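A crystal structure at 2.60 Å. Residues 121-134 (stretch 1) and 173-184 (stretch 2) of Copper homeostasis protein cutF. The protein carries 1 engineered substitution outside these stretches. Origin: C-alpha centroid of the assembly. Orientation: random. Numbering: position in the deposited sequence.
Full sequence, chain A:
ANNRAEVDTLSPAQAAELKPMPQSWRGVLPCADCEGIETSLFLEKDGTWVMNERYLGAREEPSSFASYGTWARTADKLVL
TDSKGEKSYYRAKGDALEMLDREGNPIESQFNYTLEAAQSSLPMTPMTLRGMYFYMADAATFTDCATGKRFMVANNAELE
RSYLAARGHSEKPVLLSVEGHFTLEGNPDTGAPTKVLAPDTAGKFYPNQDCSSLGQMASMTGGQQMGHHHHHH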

# COMPACT_ATOMS: atom_id res chain seq x y z
N SER A 121 13.48 -5.11 3.60
CA SER A 121 14.38 -5.45 2.52
C SER A 121 14.05 -4.82 1.18
O SER A 121 12.89 -4.51 0.89
CB SER A 121 14.43 -6.97 2.39
OG SER A 121 13.12 -7.51 2.46
N LEU A 122 15.08 -4.65 0.35
CA LEU A 122 14.94 -4.07 -0.98
C LEU A 122 13.90 -4.82 -1.80
O LEU A 122 13.81 -6.04 -1.76
CB LEU A 122 16.29 -4.10 -1.71
CG LEU A 122 17.34 -3.06 -1.30
CD1 LEU A 122 18.68 -3.42 -1.90
CD2 LEU A 122 16.92 -1.70 -1.77
N PRO A 123 13.09 -4.08 -2.57
CA PRO A 123 12.05 -4.69 -3.39
C PRO A 123 12.63 -5.67 -4.38
O PRO A 123 13.76 -5.52 -4.81
CB PRO A 123 11.41 -3.49 -4.07
CG PRO A 123 12.53 -2.53 -4.18
CD PRO A 123 13.23 -2.65 -2.86
N MSE A 124 11.83 -6.67 -4.72
CA MSE A 124 12.26 -7.69 -5.67
C MSE A 124 11.46 -7.56 -6.94
O MSE A 124 11.67 -8.29 -7.91
CB MSE A 124 12.08 -9.08 -5.08
CG MSE A 124 12.78 -9.23 -3.75
SE MSE A 124 12.94 -11.06 -3.22
CE MSE A 124 11.09 -11.37 -2.70
N THR A 125 10.53 -6.61 -6.93
CA THR A 125 9.70 -6.35 -8.09
C THR A 125 10.60 -5.85 -9.21
O THR A 125 11.40 -4.94 -9.02
CB THR A 125 8.68 -5.27 -7.78
OG1 THR A 125 7.89 -5.67 -6.66
CG2 THR A 125 7.79 -5.03 -8.97
N PRO A 126 10.49 -6.45 -10.39
CA PRO A 126 11.36 -5.94 -11.46
C PRO A 126 10.87 -4.59 -11.96
O PRO A 126 9.67 -4.30 -11.96
CB PRO A 126 11.26 -7.02 -12.52
CG PRO A 126 9.86 -7.47 -12.39
CD PRO A 126 9.65 -7.55 -10.88
N MSE A 127 11.80 -3.74 -12.36
CA MSE A 127 11.46 -2.44 -12.90
C MSE A 127 12.29 -2.35 -14.15
O MSE A 127 13.19 -3.17 -14.34
CB MSE A 127 11.82 -1.33 -11.92
CG MSE A 127 13.21 -1.41 -11.41
SE MSE A 127 13.37 -0.23 -9.92
CE MSE A 127 12.23 -1.09 -8.70
N THR A 128 12.02 -1.38 -15.02
CA THR A 128 12.82 -1.29 -16.23
C THR A 128 13.92 -0.28 -16.11
O THR A 128 13.73 0.79 -15.54
CB THR A 128 11.97 -0.94 -17.44
OG1 THR A 128 10.99 -1.97 -17.63
CG2 THR A 128 12.83 -0.82 -18.67
N LEU A 129 15.09 -0.62 -16.65
CA LEU A 129 16.22 0.28 -16.58
C LEU A 129 16.90 0.49 -17.92
O LEU A 129 16.99 -0.43 -18.74
CB LEU A 129 17.24 -0.21 -15.55
CG LEU A 129 16.74 -0.37 -14.11
CD1 LEU A 129 16.20 -1.75 -13.95
CD2 LEU A 129 17.87 -0.17 -13.13
N ARG A 130 17.37 1.70 -18.13
CA ARG A 130 18.06 2.06 -19.35
C ARG A 130 19.44 2.50 -18.90
O ARG A 130 19.56 3.42 -18.10
CB ARG A 130 17.34 3.24 -20.01
CG ARG A 130 16.95 3.03 -21.46
CD ARG A 130 15.84 1.99 -21.62
NE ARG A 130 14.53 2.54 -21.27
CZ ARG A 130 13.36 1.99 -21.61
NH1 ARG A 130 13.33 0.86 -22.31
NH2 ARG A 130 12.23 2.59 -21.25
N GLY A 131 20.49 1.84 -19.38
CA GLY A 131 21.81 2.26 -18.96
C GLY A 131 22.90 1.79 -19.90
O GLY A 131 22.64 1.03 -20.83
N MSE A 132 24.12 2.26 -19.65
CA MSE A 132 25.26 1.86 -20.46
C MSE A 132 25.90 0.67 -19.76
O MSE A 132 26.52 0.82 -18.71
CB MSE A 132 26.27 3.00 -20.59
CG MSE A 132 25.77 4.25 -21.33
SE MSE A 132 25.00 3.97 -23.11
CE MSE A 132 26.46 3.05 -23.97
N TYR A 133 25.71 -0.52 -20.32
CA TYR A 133 26.26 -1.75 -19.75
C TYR A 133 27.69 -1.96 -20.21
O TYR A 133 28.01 -1.70 -21.37
CB TYR A 133 25.42 -2.96 -20.17
CG TYR A 133 25.88 -4.28 -19.59
CD1 TYR A 133 25.48 -4.69 -18.32
CD2 TYR A 133 26.70 -5.15 -20.33
CE1 TYR A 133 25.88 -5.91 -17.79
CE2 TYR A 133 27.10 -6.38 -19.81
CZ TYR A 133 26.69 -6.75 -18.54
OH TYR A 133 27.07 -7.97 -18.01
N PHE A 134 28.53 -2.45 -19.31
CA PHE A 134 29.93 -2.70 -19.62
C PHE A 134 30.45 -3.88 -18.83
O PHE A 134 30.38 -3.90 -17.60
CB PHE A 134 30.76 -1.46 -19.31
CG PHE A 134 32.23 -1.66 -19.52
CD1 PHE A 134 33.08 -1.86 -18.44
CD2 PHE A 134 32.76 -1.68 -20.81
CE1 PHE A 134 34.45 -2.07 -18.64
CE2 PHE A 134 34.13 -1.89 -21.02
CZ PHE A 134 34.98 -2.09 -19.93
N PRO A 173 31.19 0.30 -23.77
CA PRO A 173 29.92 0.00 -23.11
C PRO A 173 28.75 0.19 -24.08
O PRO A 173 28.72 1.14 -24.85
CB PRO A 173 29.89 0.99 -21.95
CG PRO A 173 30.70 2.13 -22.45
CD PRO A 173 31.85 1.44 -23.12
N VAL A 174 27.79 -0.73 -24.03
CA VAL A 174 26.64 -0.68 -24.91
C VAL A 174 25.36 -0.35 -24.16
O VAL A 174 25.13 -0.84 -23.05
CB VAL A 174 26.46 -2.03 -25.62
CG1 VAL A 174 25.28 -1.98 -26.54
CG2 VAL A 174 27.71 -2.39 -26.37
N LEU A 175 24.52 0.48 -24.77
CA LEU A 175 23.26 0.86 -24.14
C LEU A 175 22.49 -0.44 -23.96
O LEU A 175 22.51 -1.29 -24.84
CB LEU A 175 22.45 1.82 -25.02
CG LEU A 175 21.15 2.32 -24.37
CD1 LEU A 175 21.50 3.40 -23.35
CD2 LEU A 175 20.19 2.86 -25.42
N LEU A 176 21.80 -0.58 -22.83
CA LEU A 176 21.05 -1.79 -22.56
C LEU A 176 19.76 -1.44 -21.87
O LEU A 176 19.72 -0.53 -21.04
CB LEU A 176 21.88 -2.71 -21.65
CG LEU A 176 21.50 -4.16 -21.29
CD1 LEU A 176 21.37 -4.30 -19.78
CD2 LEU A 176 20.23 -4.59 -22.00
N SER A 177 18.69 -2.14 -22.23
CA SER A 177 17.38 -1.94 -21.62
C SER A 177 17.00 -3.27 -21.00
O SER A 177 16.71 -4.24 -21.70
CB SER A 177 16.35 -1.57 -22.68
OG SER A 177 15.05 -1.57 -22.11
N VAL A 178 16.99 -3.35 -19.67
CA VAL A 178 16.66 -4.61 -19.04
C VAL A 178 15.77 -4.40 -17.83
O VAL A 178 15.74 -3.31 -17.27
CB VAL A 178 17.94 -5.34 -18.58
CG1 VAL A 178 18.62 -4.54 -17.49
CG2 VAL A 178 17.62 -6.74 -18.09
N GLU A 179 15.05 -5.45 -17.46
CA GLU A 179 14.21 -5.40 -16.27
C GLU A 179 15.08 -5.94 -15.16
O GLU A 179 15.87 -6.84 -15.39
CB GLU A 179 12.98 -6.28 -16.43
CG GLU A 179 11.83 -5.59 -17.12
CD GLU A 179 10.58 -6.45 -17.17
OE1 GLU A 179 10.16 -6.96 -16.11
OE2 GLU A 179 10.02 -6.61 -18.27
N GLY A 180 14.96 -5.38 -13.97
CA GLY A 180 15.77 -5.86 -12.87
C GLY A 180 15.43 -5.22 -11.55
O GLY A 180 14.67 -4.26 -11.50
N HIS A 181 15.99 -5.75 -10.47
CA HIS A 181 15.75 -5.21 -9.14
C HIS A 181 17.08 -5.19 -8.39
O HIS A 181 18.03 -5.86 -8.79
CB HIS A 181 14.75 -6.08 -8.38
CG HIS A 181 15.13 -7.53 -8.32
ND1 HIS A 181 14.98 -8.38 -9.39
CD2 HIS A 181 15.69 -8.26 -7.33
CE1 HIS A 181 15.43 -9.58 -9.07
NE2 HIS A 181 15.86 -9.53 -7.82
N PHE A 182 17.15 -4.42 -7.32
CA PHE A 182 18.39 -4.36 -6.56
C PHE A 182 18.40 -5.41 -5.47
O PHE A 182 17.37 -5.67 -4.84
CB PHE A 182 18.58 -2.99 -5.94
CG PHE A 182 18.81 -1.92 -6.94
CD1 PHE A 182 17.74 -1.22 -7.48
CD2 PHE A 182 20.10 -1.63 -7.38
CE1 PHE A 182 17.95 -0.25 -8.45
CE2 PHE A 182 20.32 -0.67 -8.34
CZ PHE A 182 19.25 0.02 -8.88
N THR A 183 19.55 -6.01 -5.25
CA THR A 183 19.67 -7.01 -4.21
C THR A 183 20.98 -6.83 -3.51
O THR A 183 21.85 -6.12 -4.00
CB THR A 183 19.61 -8.40 -4.80
OG1 THR A 183 19.57 -9.35 -3.73
CG2 THR A 183 20.83 -8.66 -5.64
N LEU A 184 21.13 -7.46 -2.35
CA LEU A 184 22.37 -7.37 -1.59
C LEU A 184 23.24 -8.57 -1.92
O LEU A 184 22.77 -9.70 -1.94
CB LEU A 184 22.09 -7.36 -0.09
CG LEU A 184 21.43 -6.11 0.47
CD1 LEU A 184 21.06 -6.33 1.92
CD2 LEU A 184 22.36 -4.93 0.33

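Strands 127-134 and 174-184 pair antiparallel; the backbone ladder sets the face on which each side chain starts, and the chi angles decide where it ends. Hydrogen-bonded pairs alternate with non-hydrogen-bonded ones. At Leu129 and Val178, Leu129 N donates to Val178 O at 2.8 Å and Val178 N returns a bond to Leu129 O at 3.1 Å; Gly131 with Leu176 and Tyr133 with Val174 repeat the pattern. The intervening pairs approach more closely, with CA to CA 4.3 Å at both Thr128-Glu179 and Met132-Leu175, and there CA-H groups face carbonyls, as in Glu179 CA to Met127 O at 3.1 Å.

The clearest side-chain evidence lies on the face shared by Thr128, Arg130, Met132, Leu175, Ser177 and Glu179. Arg130 has chi1 of -127°, between wells, followed by chi2 and chi3 both p. These turns bend the chain toward its cross-strand neighbour, so that Arg130 NH1 donates to Ser177 OG at 3.0 Å. The N-H...O angle of 132° shows a bent bond, and OG sits oblique to the guanidinium. Ser177, at chi1 t, supplies the acceptor for this bond.

Met132, a selenomethionine, is m at all three chi angles. This compact coil brings its end nearer to the second strand than its CA-to-CB direction alone would suggest: Met132 SE lies 3.6 Å from Leu175 CD1, and Met132 CE reaches 3.1 Å from Pro173 O, a tight approach that is not a hydrogen bond. Two residues further on, Phe134 CB packs 3.7 Å from Pro173 CB.

On the face carrying Leu129, Tyr133, Leu176 and Val178, the conformations diverge. Tyr133 is t; its CB contacts Leu176 CB at 3.8 Å, while the end of the side chain leads away from the second strand. Leu129, with chi1 m and chi2 p, does the reverse. Its end comes nearer, placing Leu129 CD1 3.8 Å from Gly180 O and Leu129 CD2 4.5 Å from Phe182 CZ. Gly180 presents no side chain here, and an ideal CB at that position would lie 4.1 Å from Leu129 CD1.

Before the strand begins, residues of the 121-126 segment still pack against the second strand. His181, chi1 p, points its CA-to-CB bond toward this segment, and Met124 O lies over one face of its imidazole, 3.6 Å from His181 CG. ND1 is hydrogen-bonded elsewhere in the structure. Leu122, with chi1 m and chi2 t, extends CD1 to 4.1 Å from Phe182 CB, an apolar contact beyond the paired backbone.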